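PDB 6IO1: aminotransferase, class III from Thermomicrobium roseum, which transfers amino groups between substrates as a thermostable (S)-enantioselective omega-transaminase, with pyridoxal 5'-phosphate as its cofactor. Local coordinates for residues G120-N125 / M159-A164; E126-I131 / P282-F287; I131-W136 / V145-R150. All coordinates share one frame; numbering follows the deposited sequence.

Interaction 1. Residues G120-N125 / M159-A164. With PMP (4'-deoxy-4'-aminopyridoxal-5'-phosphate), chain C.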
ATOM      1  N   GLY B 120       0.972  -3.210   3.271  1.00 16.38           N
ATOM      2  CA  GLY B 120       0.188  -2.639   4.352  1.00 16.96           C
ATOM      3  C   GLY B 120      -1.109  -3.384   4.569  1.00 15.30           C
ATOM      4  O   GLY B 120      -1.488  -4.266   3.795  1.00 13.85           O
ATOM      5  N   GLY B 121      -1.786  -3.008   5.658  1.00 16.00           N
ATOM      6  CA  GLY B 121      -3.040  -3.657   6.010  1.00 17.02           C
ATOM      7  C   GLY B 121      -4.151  -3.416   5.005  1.00 16.59           C
ATOM      8  O   GLY B 121      -4.906  -4.332   4.673  1.00 15.39           O
ATOM      9  N   ALA B 122      -4.291  -2.173   4.532  1.00 18.48           N
ATOM     10  CA  ALA B 122      -5.329  -1.877   3.548  1.00 17.53           C
ATOM     11  C   ALA B 122      -5.094  -2.646   2.257  1.00 15.71           C
ATOM     12  O   ALA B 122      -6.040  -3.173   1.657  1.00 15.25           O
ATOM     13  CB  ALA B 122      -5.397  -0.376   3.272  1.00 20.27           C
ATOM     14  N   GLU B 123      -3.837  -2.714   1.809  1.00 16.11           N
ATOM     15  CA  GLU B 123      -3.513  -3.516   0.634  1.00 16.39           C
ATOM     16  C   GLU B 123      -3.891  -4.974   0.857  1.00 14.96           C
ATOM     17  O   GLU B 123      -4.454  -5.623  -0.034  1.00 15.17           O
ATOM     18  CB  GLU B 123      -2.023  -3.399   0.312  1.00 16.53           C
ATOM     19  CG  GLU B 123      -1.608  -2.107  -0.374  1.00 17.24           C
ATOM     20  CD  GLU B 123      -0.149  -2.123  -0.801  1.00 20.43           C
ATOM     21  OE1 GLU B 123       0.524  -3.154  -0.586  1.00 19.20           O
ATOM     22  OE2 GLU B 123       0.325  -1.108  -1.352  1.00 20.34           O
ATOM     23  N   SER B 124      -3.617  -5.492   2.055  1.00 14.83           N
ATOM     24  CA  SER B 124      -3.925  -6.886   2.362  1.00 14.31           C
ATOM     25  C   SER B 124      -5.428  -7.139   2.327  1.00 13.05           C
ATOM     26  O   SER B 124      -5.889  -8.132   1.755  1.00 14.28           O
ATOM     27  CB  SER B 124      -3.348  -7.258   3.729  1.00 12.81           C
ATOM     28  OG  SER B 124      -1.933  -7.175   3.726  1.00 15.06           O
ATOM     29  N   ASN B 125      -6.209  -6.261   2.956  1.00 13.79           N
ATOM     30  CA  ASN B 125      -7.655  -6.455   2.985  1.00 13.78           C
ATOM     31  C   ASN B 125      -8.271  -6.307   1.599  1.00 15.54           C
ATOM     32  O   ASN B 125      -9.194  -7.052   1.243  1.00 14.78           O
ATOM     33  CB  ASN B 125      -8.289  -5.490   3.984  1.00 15.03           C
ATOM     34  CG  ASN B 125      -8.071  -5.924   5.419  1.00 16.70           C
ATOM     35  OD1 ASN B 125      -7.946  -7.115   5.705  1.00 18.09           O
ATOM     36  ND2 ASN B 125      -8.006  -4.961   6.329  1.00 17.67           N
ATOM     37  N   MET B 159      -9.767   1.765  -1.053  1.00 31.21           N
ATOM     38  CA  MET B 159     -10.358   0.748  -1.923  1.00 35.00           C
ATOM     39  C   MET B 159     -11.452   0.024  -1.133  1.00 34.58           C
ATOM     40  O   MET B 159     -12.077   0.631  -0.251  1.00 34.19           O
ATOM     41  CB  MET B 159      -9.252  -0.126  -2.449  1.00 33.63           C
ATOM     42  N   GLY B 160     -11.695  -1.261  -1.397  1.00 34.65           N
ATOM     43  CA  GLY B 160     -12.757  -1.966  -0.700  1.00 32.28           C
ATOM     44  C   GLY B 160     -12.610  -1.948   0.809  1.00 30.46           C
ATOM     45  O   GLY B 160     -13.610  -1.989   1.530  1.00 30.81           O
ATOM     46  N   ALA B 161     -11.370  -1.894   1.307  1.00 29.55           N
ATOM     47  CA  ALA B 161     -11.155  -1.819   2.750  1.00 26.79           C
ATOM     48  C   ALA B 161     -11.904  -0.639   3.357  1.00 27.38           C
ATOM     49  O   ALA B 161     -12.524  -0.766   4.421  1.00 26.61           O
ATOM     50  CB  ALA B 161      -9.660  -1.722   3.063  1.00 25.76           C
ATOM     51  N   LEU B 162     -11.903   0.503   2.662  1.00 29.53           N
ATOM     52  CA  LEU B 162     -12.637   1.665   3.151  1.00 28.94           C
ATOM     53  C   LEU B 162     -14.113   1.335   3.328  1.00 27.19           C
ATOM     54  O   LEU B 162     -14.736   1.749   4.314  1.00 28.64           O
ATOM     55  CB  LEU B 162     -12.453   2.847   2.196  1.00 31.63           C
ATOM     56  CG  LEU B 162     -13.242   4.134   2.469  1.00 30.94           C
ATOM     57  CD1 LEU B 162     -13.022   4.663   3.883  1.00 31.35           C
ATOM     58  CD2 LEU B 162     -12.900   5.201   1.440  1.00 28.83           C
ATOM     59  N   SER B 163     -14.692   0.590   2.384  1.00 27.84           N
ATOM     60  CA  SER B 163     -16.073   0.149   2.547  1.00 27.52           C
ATOM     61  C   SER B 163     -16.201  -0.855   3.686  1.00 26.39           C
ATOM     62  O   SER B 163     -17.184  -0.827   4.436  1.00 27.01           O
ATOM     63  CB  SER B 163     -16.595  -0.449   1.241  1.00 27.51           C
ATOM     64  OG  SER B 163     -16.648   0.524   0.213  1.00 30.14           O
ATOM     65  N   ALA B 164     -15.226  -1.761   3.820  1.00 27.18           N
ATOM     66  CA  ALA B 164     -15.278  -2.755   4.888  1.00 25.61           C
ATOM     67  C   ALA B 164     -15.252  -2.099   6.264  1.00 25.64           C
ATOM     68  O   ALA B 164     -15.904  -2.578   7.200  1.00 24.00           O
ATOM     69  CB  ALA B 164     -14.121  -3.743   4.744  1.00 23.68           C
TER
HETATM   70  N1  PMP C 701      -6.494  -3.557   9.180  1.00 22.95           N
HETATM   71  C2  PMP C 701      -6.505  -3.261  10.479  1.00 24.34           C
HETATM   72  C2A PMP C 701      -7.064  -4.260  11.445  1.00 22.32           C
HETATM   73  C3  PMP C 701      -6.002  -2.036  10.935  1.00 27.63           C
HETATM   74  O3  PMP C 701      -6.026  -1.760  12.271  1.00 29.66           O
HETATM   75  C4  PMP C 701      -5.483  -1.115  10.021  1.00 26.30           C
HETATM   76  C4A PMP C 701      -4.936   0.211  10.489  1.00 30.35           C
HETATM   77  N4A PMP C 701      -4.390   0.145  11.848  1.00 29.03           N
HETATM   78  C5  PMP C 701      -5.481  -1.446   8.658  1.00 26.04           C
HETATM   79  C6  PMP C 701      -5.998  -2.677   8.297  1.00 22.90           C
HETATM   80  C5A PMP C 701      -4.940  -0.500   7.630  1.00 26.23           C
HETATM   81  O4P PMP C 701      -3.509  -0.719   7.430  1.00 29.08           O
HETATM   82  P   PMP C 701      -2.632   0.245   6.476  1.00 26.56           P
HETATM   83  O1P PMP C 701      -1.223  -0.317   6.506  1.00 23.74           O
HETATM   84  O2P PMP C 701      -3.270   0.166   5.104  1.00 19.81           O
HETATM   85  O3P PMP C 701      -2.729   1.626   7.093  1.00 26.07           O
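Ala161 turns its methyl group onto helix 121-138 at the first turn of that helix, where CB lies 4.1 Å from Asn125 CB and equally near Ala122 O. The two helices meet through small groups. Alanine at both 122 and 161, whose CB atoms lie 4.5 Å apart, lets the backbones approach closely, to 5.8 Å between the CA atoms of Asn125 and Ala161. The cofactor amine PMP lies at the N-terminus of helix 121-138. Gly121 N donates to phosphate oxygen O1P over 2.9 Å with an angle of 147°, and Ala122 N makes a weak bond to the ester oxygen O4P. Ala122 N also points at O2P, although the place of that oxygen is doubtful. Gly120, the N-cap, and Gly121 suit this spot because they bring no side chain: a CB on Gly121 would come within 2.5 Å of PMP O4P. Asn125, one turn on, has CG beside its backbone N and anti to the carbonyl carbon (chi1 -76°). Its amide therefore reaches toward the pyridine ring, with ND2 3.5 Å from PMP N1. Three bonds hold that amide in place: ND2 donates to His155 O and Asp260 OD2, both residues of the pocket, and OD1 pairs with Thr286 OG1 behind it. Asn125 thus ties Asp260 to the helix. The second subunit completes the site, for Thr323 N of that subunit also bonds PMP and its Phe322 packs on Ala122. The first turn of the helix presents N-H groups, and probably the positive end of the helix dipole, to the phosphate, a setting likely to stabilise its negative charge without any basic side chain from this turn.

Interaction 2. Residues E126-I131 / P282-F287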
ATOM      1  N   GLU B 126      -7.779  -5.355   0.798  1.00 15.13           N
ATOM      2  CA  GLU B 126      -8.248  -5.252  -0.580  1.00 17.28           C
ATOM      3  C   GLU B 126      -7.929  -6.520  -1.357  1.00 15.50           C
ATOM      4  O   GLU B 126      -8.772  -7.030  -2.109  1.00 16.44           O
ATOM      5  CB  GLU B 126      -7.621  -4.038  -1.266  1.00 19.99           C
ATOM      6  CG  GLU B 126      -7.832  -3.991  -2.773  1.00 22.78           C
ATOM      7  CD  GLU B 126      -9.218  -3.510  -3.164  1.00 31.41           C
ATOM      8  OE1 GLU B 126      -9.478  -3.373  -4.377  1.00 33.82           O
ATOM      9  OE2 GLU B 126     -10.049  -3.268  -2.263  1.00 32.81           O
ATOM     10  N   THR B 127      -6.719  -7.052  -1.174  1.00 16.04           N
ATOM     11  CA  THR B 127      -6.341  -8.291  -1.841  1.00 15.80           C
ATOM     12  C   THR B 127      -7.250  -9.438  -1.420  1.00 15.61           C
ATOM     13  O   THR B 127      -7.680 -10.233  -2.258  1.00 15.45           O
ATOM     14  CB  THR B 127      -4.879  -8.624  -1.536  1.00 15.13           C
ATOM     15  OG1 THR B 127      -4.036  -7.573  -2.025  1.00 17.33           O
ATOM     16  CG2 THR B 127      -4.478  -9.936  -2.193  1.00 15.22           C
ATOM     17  N   ALA B 128      -7.560  -9.531  -0.126  1.00 15.82           N
ATOM     18  CA  ALA B 128      -8.420 -10.607   0.360  1.00 15.40           C
ATOM     19  C   ALA B 128      -9.829 -10.499  -0.209  1.00 15.73           C
ATOM     20  O   ALA B 128     -10.424 -11.507  -0.611  1.00 15.20           O
ATOM     21  CB  ALA B 128      -8.460 -10.598   1.888  1.00 13.70           C
ATOM     22  N   ILE B 129     -10.387  -9.285  -0.240  1.00 15.77           N
ATOM     23  CA  ILE B 129     -11.732  -9.098  -0.783  1.00 16.33           C
ATOM     24  C   ILE B 129     -11.763  -9.476  -2.260  1.00 15.83           C
ATOM     25  O   ILE B 129     -12.660 -10.199  -2.724  1.00 14.70           O
ATOM     26  CB  ILE B 129     -12.199  -7.647  -0.560  1.00 14.38           C
ATOM     27  CG1 ILE B 129     -12.447  -7.389   0.928  1.00 15.77           C
ATOM     28  CG2 ILE B 129     -13.449  -7.352  -1.376  1.00 18.71           C
ATOM     29  CD1 ILE B 129     -12.631  -5.927   1.272  1.00 20.75           C
ATOM     30  N   LYS B 130     -10.771  -8.999  -3.018  1.00 16.05           N
ATOM     31  CA  LYS B 130     -10.709  -9.325  -4.438  1.00 15.55           C
ATOM     32  C   LYS B 130     -10.516 -10.820  -4.652  1.00 14.96           C
ATOM     33  O   LYS B 130     -11.086 -11.395  -5.584  1.00 15.89           O
ATOM     34  CB  LYS B 130      -9.588  -8.530  -5.111  1.00 17.18           C
ATOM     35  CG  LYS B 130      -9.825  -7.027  -5.113  1.00 20.75           C
ATOM     36  CD  LYS B 130      -8.715  -6.277  -5.832  1.00 23.05           C
ATOM     37  CE  LYS B 130      -8.794  -6.476  -7.336  1.00 25.17           C
ATOM     38  NZ  LYS B 130      -7.624  -5.881  -8.039  1.00 25.05           N
ATOM     39  N   ILE B 131      -9.720 -11.468  -3.799  1.00 15.12           N
ATOM     40  CA  ILE B 131      -9.501 -12.907  -3.920  1.00 15.92           C
ATOM     41  C   ILE B 131     -10.789 -13.672  -3.657  1.00 15.58           C
ATOM     42  O   ILE B 131     -11.097 -14.642  -4.353  1.00 16.62           O
ATOM     43  CB  ILE B 131      -8.365 -13.362  -2.985  1.00 15.16           C
ATOM     44  CG1 ILE B 131      -7.007 -12.997  -3.582  1.00 14.60           C
ATOM     45  CG2 ILE B 131      -8.437 -14.862  -2.735  1.00 17.87           C
ATOM     46  CD1 ILE B 131      -5.836 -13.376  -2.707  1.00 14.18           C
ATOM     47  N   PRO B 282      -9.945 -19.459   9.711  1.00 16.10           N
ATOM     48  CA  PRO B 282     -10.446 -18.698   8.565  1.00 15.84           C
ATOM     49  C   PRO B 282     -10.005 -19.294   7.239  1.00 15.16           C
ATOM     50  O   PRO B 282      -8.981 -19.973   7.136  1.00 17.00           O
ATOM     51  CB  PRO B 282      -9.826 -17.311   8.770  1.00 15.89           C
ATOM     52  CG  PRO B 282      -8.564 -17.581   9.515  1.00 18.05           C
ATOM     53  CD  PRO B 282      -8.839 -18.769  10.397  1.00 18.31           C
ATOM     54  N   ASP B 283     -10.813 -19.027   6.212  1.00 14.74           N
ATOM     55  CA  ASP B 283     -10.413 -19.371   4.854  1.00 15.92           C
ATOM     56  C   ASP B 283      -9.338 -18.423   4.347  1.00 13.63           C
ATOM     57  O   ASP B 283      -8.464 -18.830   3.573  1.00 15.05           O
ATOM     58  CB  ASP B 283     -11.629 -19.349   3.928  1.00 15.79           C
ATOM     59  CG  ASP B 283     -12.793 -20.151   4.475  1.00 19.89           C
ATOM     60  OD1 ASP B 283     -12.719 -21.397   4.461  1.00 23.00           O
ATOM     61  OD2 ASP B 283     -13.782 -19.534   4.923  1.00 18.34           O
ATOM     62  N   ILE B 284      -9.389 -17.161   4.769  1.00 15.32           N
ATOM     63  CA  ILE B 284      -8.419 -16.145   4.381  1.00 14.55           C
ATOM     64  C   ILE B 284      -8.023 -15.362   5.625  1.00 13.46           C
ATOM     65  O   ILE B 284      -8.868 -15.051   6.471  1.00 14.79           O
ATOM     66  CB  ILE B 284      -8.982 -15.198   3.299  1.00 14.91           C
ATOM     67  CG1 ILE B 284      -9.424 -15.983   2.064  1.00 15.60           C
ATOM     68  CG2 ILE B 284      -7.955 -14.152   2.909  1.00 15.03           C
ATOM     69  CD1 ILE B 284     -10.189 -15.154   1.057  1.00 15.51           C
ATOM     70  N   VAL B 285      -6.736 -15.052   5.738  1.00 10.81           N
ATOM     71  CA  VAL B 285      -6.207 -14.247   6.828  1.00 11.11           C
ATOM     72  C   VAL B 285      -5.390 -13.108   6.232  1.00 11.60           C
ATOM     73  O   VAL B 285      -4.689 -13.292   5.232  1.00 13.12           O
ATOM     74  CB  VAL B 285      -5.353 -15.085   7.805  1.00 11.13           C
ATOM     75  CG1 VAL B 285      -4.160 -15.714   7.092  1.00 11.69           C
ATOM     76  CG2 VAL B 285      -4.889 -14.220   8.952  1.00 12.76           C
ATOM     77  N   THR B 286      -5.510 -11.924   6.820  1.00 12.55           N
ATOM     78  CA  THR B 286      -4.729 -10.767   6.409  1.00 12.64           C
ATOM     79  C   THR B 286      -3.852 -10.323   7.568  1.00 12.04           C
ATOM     80  O   THR B 286      -4.277 -10.358   8.728  1.00 14.25           O
ATOM     81  CB  THR B 286      -5.626  -9.610   5.960  1.00 11.67           C
ATOM     82  OG1 THR B 286      -6.406  -9.148   7.069  1.00 13.38           O
ATOM     83  CG2 THR B 286      -6.553 -10.063   4.850  1.00 13.78           C
ATOM     84  N   PHE B 287      -2.628  -9.908   7.256  1.00 12.43           N
ATOM     85  CA  PHE B 287      -1.686  -9.527   8.296  1.00 13.78           C
ATOM     86  C   PHE B 287      -0.840  -8.358   7.820  1.00 15.26           C
ATOM     87  O   PHE B 287      -0.700  -8.109   6.622  1.00 13.85           O
ATOM     88  CB  PHE B 287      -0.786 -10.702   8.710  1.00 12.68           C
ATOM     89  CG  PHE B 287      -0.187 -11.451   7.553  1.00 13.68           C
ATOM     90  CD1 PHE B 287      -0.880 -12.485   6.947  1.00 13.30           C
ATOM     91  CD2 PHE B 287       1.077 -11.132   7.083  1.00 12.87           C
ATOM     92  CE1 PHE B 287      -0.332 -13.180   5.888  1.00 12.41           C
ATOM     93  CE2 PHE B 287       1.631 -11.826   6.024  1.00 13.30           C
ATOM     94  CZ  PHE B 287       0.926 -12.851   5.425  1.00 14.44           C
TER
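The methyl of Ala128, CB, lies 3.6 Å from Thr286 CG2 and 3.7 Å from Ile284 CG2, two residues of strand 284-287. Helix 121-138 here packs on the large mixed sheet of the fold type I aminotransferase domain, where strand 284-287 lies between 256-260 and 299-304. The short axes of 126-131 and 284-287 run almost antiparallel, at 163°, and approach to 8.9 Å. Alanine suits the helix side of such a close seam: its CB settles between the branches of Ile284 and Thr286, two residues apart on the same face of the strand, while Ile258 of strand 256-260 touches it from next door. Ile284 is beta-branched, as is common in strands, and divides its work between two arms. With CG1 beside the backbone N (chi1 -57°), CG2 stands anti to that N and meets Ala128, while the longer arm runs out to CD1 and meets the next turn of the helix. Thr286 serves both sides of a polar boundary. Its methyl joins the apolar seam; its hydroxyl is held by Asn125, and the side chain as a whole lies about 6 Å from the bound PMP. The seam is apolar in its side-chain contacts and ends beside the cofactor pocket. Farther from that pocket, Ile307 of helix 305-312 touches both Ile131 and Ile284 at this end, and Leu20 of the second subunit also packs on Ile131. Ile131 crosses Ile284 at a slant. Its CG2 lies 4.2 Å from Ile284 CD1, and the same CD1 sits 4.0 Å from Ala128 O.

Interaction 3. Residues I131-W136 / V145-R150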
ATOM      1  N   ILE B 131      -9.720 -11.468  -3.799  1.00 15.12           N
ATOM      2  CA  ILE B 131      -9.501 -12.907  -3.920  1.00 15.92           C
ATOM      3  C   ILE B 131     -10.789 -13.672  -3.657  1.00 15.58           C
ATOM      4  O   ILE B 131     -11.097 -14.642  -4.353  1.00 16.62           O
ATOM      5  CB  ILE B 131      -8.365 -13.362  -2.985  1.00 15.16           C
ATOM      6  CG1 ILE B 131      -7.007 -12.997  -3.582  1.00 14.60           C
ATOM      7  CG2 ILE B 131      -8.437 -14.862  -2.735  1.00 17.87           C
ATOM      8  CD1 ILE B 131      -5.836 -13.376  -2.707  1.00 14.18           C
ATOM      9  N   ALA B 132     -11.558 -13.261  -2.647  1.00 16.06           N
ATOM     10  CA  ALA B 132     -12.825 -13.936  -2.369  1.00 16.38           C
ATOM     11  C   ALA B 132     -13.785 -13.805  -3.547  1.00 17.25           C
ATOM     12  O   ALA B 132     -14.392 -14.794  -3.995  1.00 18.18           O
ATOM     13  CB  ALA B 132     -13.452 -13.370  -1.094  1.00 16.59           C
ATOM     14  N   ARG B 133     -13.926 -12.584  -4.072  1.00 16.71           N
ATOM     15  CA  ARG B 133     -14.828 -12.376  -5.201  1.00 16.78           C
ATOM     16  C   ARG B 133     -14.357 -13.144  -6.433  1.00 17.77           C
ATOM     17  O   ARG B 133     -15.167 -13.759  -7.138  1.00 19.08           O
ATOM     18  CB  ARG B 133     -14.966 -10.882  -5.491  1.00 18.91           C
ATOM     19  CG  ARG B 133     -15.730 -10.144  -4.401  1.00 18.32           C
ATOM     20  CD  ARG B 133     -15.658  -8.636  -4.550  1.00 19.59           C
ATOM     21  NE  ARG B 133     -16.721  -7.981  -3.792  1.00 19.68           N
ATOM     22  CZ  ARG B 133     -16.782  -6.674  -3.558  1.00 19.43           C
ATOM     23  NH1 ARG B 133     -15.830  -5.871  -4.012  1.00 24.20           N
ATOM     24  NH2 ARG B 133     -17.790  -6.172  -2.858  1.00 22.09           N
ATOM     25  N   TYR B 134     -13.050 -13.129  -6.703  1.00 18.29           N
ATOM     26  CA  TYR B 134     -12.491 -13.866  -7.833  1.00 19.87           C
ATOM     27  C   TYR B 134     -12.664 -15.370  -7.656  1.00 20.19           C
ATOM     28  O   TYR B 134     -12.875 -16.097  -8.631  1.00 20.99           O
ATOM     29  CB  TYR B 134     -11.015 -13.501  -7.988  1.00 18.21           C
ATOM     30  CG  TYR B 134     -10.303 -14.156  -9.146  1.00 18.84           C
ATOM     31  CD1 TYR B 134     -10.783 -14.042 -10.444  1.00 20.30           C
ATOM     32  CD2 TYR B 134      -9.133 -14.877  -8.941  1.00 18.53           C
ATOM     33  CE1 TYR B 134     -10.123 -14.636 -11.503  1.00 21.91           C
ATOM     34  CE2 TYR B 134      -8.467 -15.471  -9.992  1.00 19.05           C
ATOM     35  CZ  TYR B 134      -8.964 -15.349 -11.271  1.00 19.79           C
ATOM     36  OH  TYR B 134      -8.300 -15.944 -12.318  1.00 20.90           O
ATOM     37  N   TYR B 135     -12.555 -15.853  -6.417  1.00 17.31           N
ATOM     38  CA  TYR B 135     -12.761 -17.268  -6.131  1.00 17.44           C
ATOM     39  C   TYR B 135     -14.179 -17.683  -6.481  1.00 18.33           C
ATOM     40  O   TYR B 135     -14.395 -18.700  -7.152  1.00 19.51           O
ATOM     41  CB  TYR B 135     -12.457 -17.540  -4.655  1.00 17.32           C
ATOM     42  CG  TYR B 135     -12.949 -18.868  -4.117  1.00 18.35           C
ATOM     43  CD1 TYR B 135     -12.150 -20.001  -4.176  1.00 18.84           C
ATOM     44  CD2 TYR B 135     -14.203 -18.982  -3.524  1.00 19.53           C
ATOM     45  CE1 TYR B 135     -12.589 -21.214  -3.676  1.00 20.78           C
ATOM     46  CE2 TYR B 135     -14.652 -20.192  -3.025  1.00 21.77           C
ATOM     47  CZ  TYR B 135     -13.840 -21.304  -3.103  1.00 21.37           C
ATOM     48  OH  TYR B 135     -14.280 -22.509  -2.606  1.00 24.70           O
ATOM     49  N   TRP B 136     -15.165 -16.905  -6.031  1.00 18.62           N
ATOM     50  CA  TRP B 136     -16.546 -17.226  -6.385  1.00 19.14           C
ATOM     51  C   TRP B 136     -16.788 -17.079  -7.886  1.00 19.59           C
ATOM     52  O   TRP B 136     -17.570 -17.837  -8.472  1.00 20.95           O
ATOM     53  CB  TRP B 136     -17.516 -16.368  -5.579  1.00 19.37           C
ATOM     54  CG  TRP B 136     -17.584 -16.795  -4.146  1.00 19.66           C
ATOM     55  CD1 TRP B 136     -17.293 -16.035  -3.054  1.00 19.86           C
ATOM     56  CD2 TRP B 136     -17.944 -18.093  -3.647  1.00 20.46           C
ATOM     57  NE1 TRP B 136     -17.459 -16.771  -1.906  1.00 20.01           N
ATOM     58  CE2 TRP B 136     -17.857 -18.038  -2.243  1.00 19.13           C
ATOM     59  CE3 TRP B 136     -18.337 -19.292  -4.253  1.00 21.12           C
ATOM     60  CZ2 TRP B 136     -18.148 -19.134  -1.433  1.00 20.63           C
ATOM     61  CZ3 TRP B 136     -18.624 -20.380  -3.446  1.00 22.73           C
ATOM     62  CH2 TRP B 136     -18.528 -20.293  -2.052  1.00 19.28           C
ATOM     63  N   VAL B 145     -20.722 -11.486  -4.460  1.00 20.45           N
ATOM     64  CA  VAL B 145     -19.738 -10.412  -4.339  1.00 19.84           C
ATOM     65  C   VAL B 145     -19.895  -9.608  -3.052  1.00 19.10           C
ATOM     66  O   VAL B 145     -18.993  -8.849  -2.678  1.00 20.73           O
ATOM     67  CB  VAL B 145     -19.811  -9.473  -5.558  1.00 20.34           C
ATOM     68  CG1 VAL B 145     -19.483 -10.228  -6.839  1.00 22.48           C
ATOM     69  CG2 VAL B 145     -21.185  -8.827  -5.648  1.00 20.37           C
ATOM     70  N   LYS B 146     -21.027  -9.755  -2.366  1.00 19.93           N
ATOM     71  CA  LYS B 146     -21.279  -8.952  -1.173  1.00 17.84           C
ATOM     72  C   LYS B 146     -20.309  -9.310  -0.052  1.00 17.93           C
ATOM     73  O   LYS B 146     -19.968 -10.476   0.143  1.00 18.50           O
ATOM     74  CB  LYS B 146     -22.719  -9.139  -0.698  1.00 20.01           C
ATOM     75  CG  LYS B 146     -23.767  -8.694  -1.702  1.00 19.37           C
ATOM     76  CD  LYS B 146     -25.167  -8.826  -1.129  1.00 21.51           C
ATOM     77  CE  LYS B 146     -26.223  -8.644  -2.206  1.00 24.13           C
ATOM     78  NZ  LYS B 146     -27.590  -8.943  -1.697  1.00 26.24           N
ATOM     79  N   ILE B 147     -19.878  -8.304   0.704  1.00 19.50           N
ATOM     80  CA  ILE B 147     -18.934  -8.496   1.798  1.00 17.54           C
ATOM     81  C   ILE B 147     -19.604  -8.080   3.098  1.00 17.72           C
ATOM     82  O   ILE B 147     -20.102  -6.953   3.214  1.00 18.64           O
ATOM     83  CB  ILE B 147     -17.632  -7.704   1.578  1.00 18.10           C
ATOM     84  CG1 ILE B 147     -16.944  -8.157   0.289  1.00 19.01           C
ATOM     85  CG2 ILE B 147     -16.702  -7.869   2.772  1.00 16.75           C
ATOM     86  CD1 ILE B 147     -16.240  -9.494   0.406  1.00 17.13           C
ATOM     87  N   LEU B 148     -19.615  -8.986   4.071  1.00 18.03           N
ATOM     88  CA  LEU B 148     -20.171  -8.703   5.386  1.00 17.48           C
ATOM     89  C   LEU B 148     -19.096  -8.107   6.285  1.00 15.83           C
ATOM     90  O   LEU B 148     -17.992  -8.652   6.393  1.00 15.91           O
ATOM     91  CB  LEU B 148     -20.746  -9.970   6.020  1.00 17.70           C
ATOM     92  CG  LEU B 148     -22.060 -10.502   5.441  1.00 16.62           C
ATOM     93  CD1 LEU B 148     -22.366 -11.884   5.997  1.00 17.99           C
ATOM     94  CD2 LEU B 148     -23.205  -9.542   5.724  1.00 19.58           C
ATOM     95  N   SER B 149     -19.427  -6.992   6.932  1.00 18.19           N
ATOM     96  CA  SER B 149     -18.540  -6.326   7.871  1.00 17.78           C
ATOM     97  C   SER B 149     -19.382  -5.847   9.045  1.00 19.08           C
ATOM     98  O   SER B 149     -20.597  -6.060   9.087  1.00 20.41           O
ATOM     99  CB  SER B 149     -17.780  -5.173   7.205  1.00 20.37           C
ATOM    100  OG  SER B 149     -16.744  -4.695   8.046  1.00 21.53           O
ATOM    101  N   ARG B 150     -18.734  -5.215  10.018  1.00 19.96           N
ATOM    102  CA  ARG B 150     -19.411  -4.803  11.235  1.00 21.61           C
ATOM    103  C   ARG B 150     -19.199  -3.319  11.502  1.00 23.99           C
ATOM    104  O   ARG B 150     -18.225  -2.712  11.053  1.00 24.00           O
ATOM    105  CB  ARG B 150     -18.933  -5.621  12.442  1.00 22.35           C
ATOM    106  CG  ARG B 150     -19.151  -7.117  12.293  1.00 19.78           C
ATOM    107  CD  ARG B 150     -18.433  -7.893  13.380  1.00 19.13           C
ATOM    108  NE  ARG B 150     -16.983  -7.757  13.282  1.00 17.94           N
ATOM    109  CZ  ARG B 150     -16.125  -8.291  14.144  1.00 18.15           C
ATOM    110  NH1 ARG B 150     -16.570  -9.021  15.158  1.00 18.38           N
ATOM    111  NH2 ARG B 150     -14.821  -8.115  13.981  1.00 15.81           N
TER
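Arg133 reaches from helix 121-138 to the carbonyl of Val145, the residue just before strand 146-150. At CB, chi1 of -69° swings CG to the side of the backbone N, away from the carbonyl carbon, and brings it 4.0 Å from Val145 CA. The chain then runs extended through CD, 3.8 Å from Val145 O, to the guanidinium group. NE donates to Val145 O over 2.7 Å at 155°, on a lone pair in the carbonyl plane. NH2 donates to the same oxygen over 2.9 Å, less straight at 136° and from a direction tilted out of that plane. The grip is thus side-on, two nitrogens holding one atom, which lies almost in the guanidinium plane. NH2 also meets Ile147 CG1 at 3.8 Å. An arginine suits the place because its apolar stem can pass Val145 before its flat end bonds; a leucine in its place, having neither nitrogen, would probably leave Val145 O without either of these donors and the start of the strand less firmly tied to the helix. Around the contact, strand 146-150 runs between strands 221-226 and 181-184. Phe181 of the latter touches both Arg133 and Ile147, and Phe174 of the second subunit packs against Arg133.

How the interactions relate
Helix 121-138 is common to all three contacts: interaction 1 takes its first turn, interaction 2 its middle and interaction 3 the turns beyond, with Ile131 shared by the last two. The centres of interactions 1 and 2 lie about 10 Å apart. Those of interactions 2 and 3 are about 9 Å apart, and those of interactions 1 and 3 about 12 Å. Along the chain, interaction 3 is nested within both others, while interactions 1 and 2 cross. Strands 284-287 and 146-150 belong to one seven-stranded sheet, third and sixth in its order, and the helix, running roughly along strand 284-287, touches both. The cofactor-binding N-terminus is thereby fixed to the sheet, and all three contacts touch the second subunit.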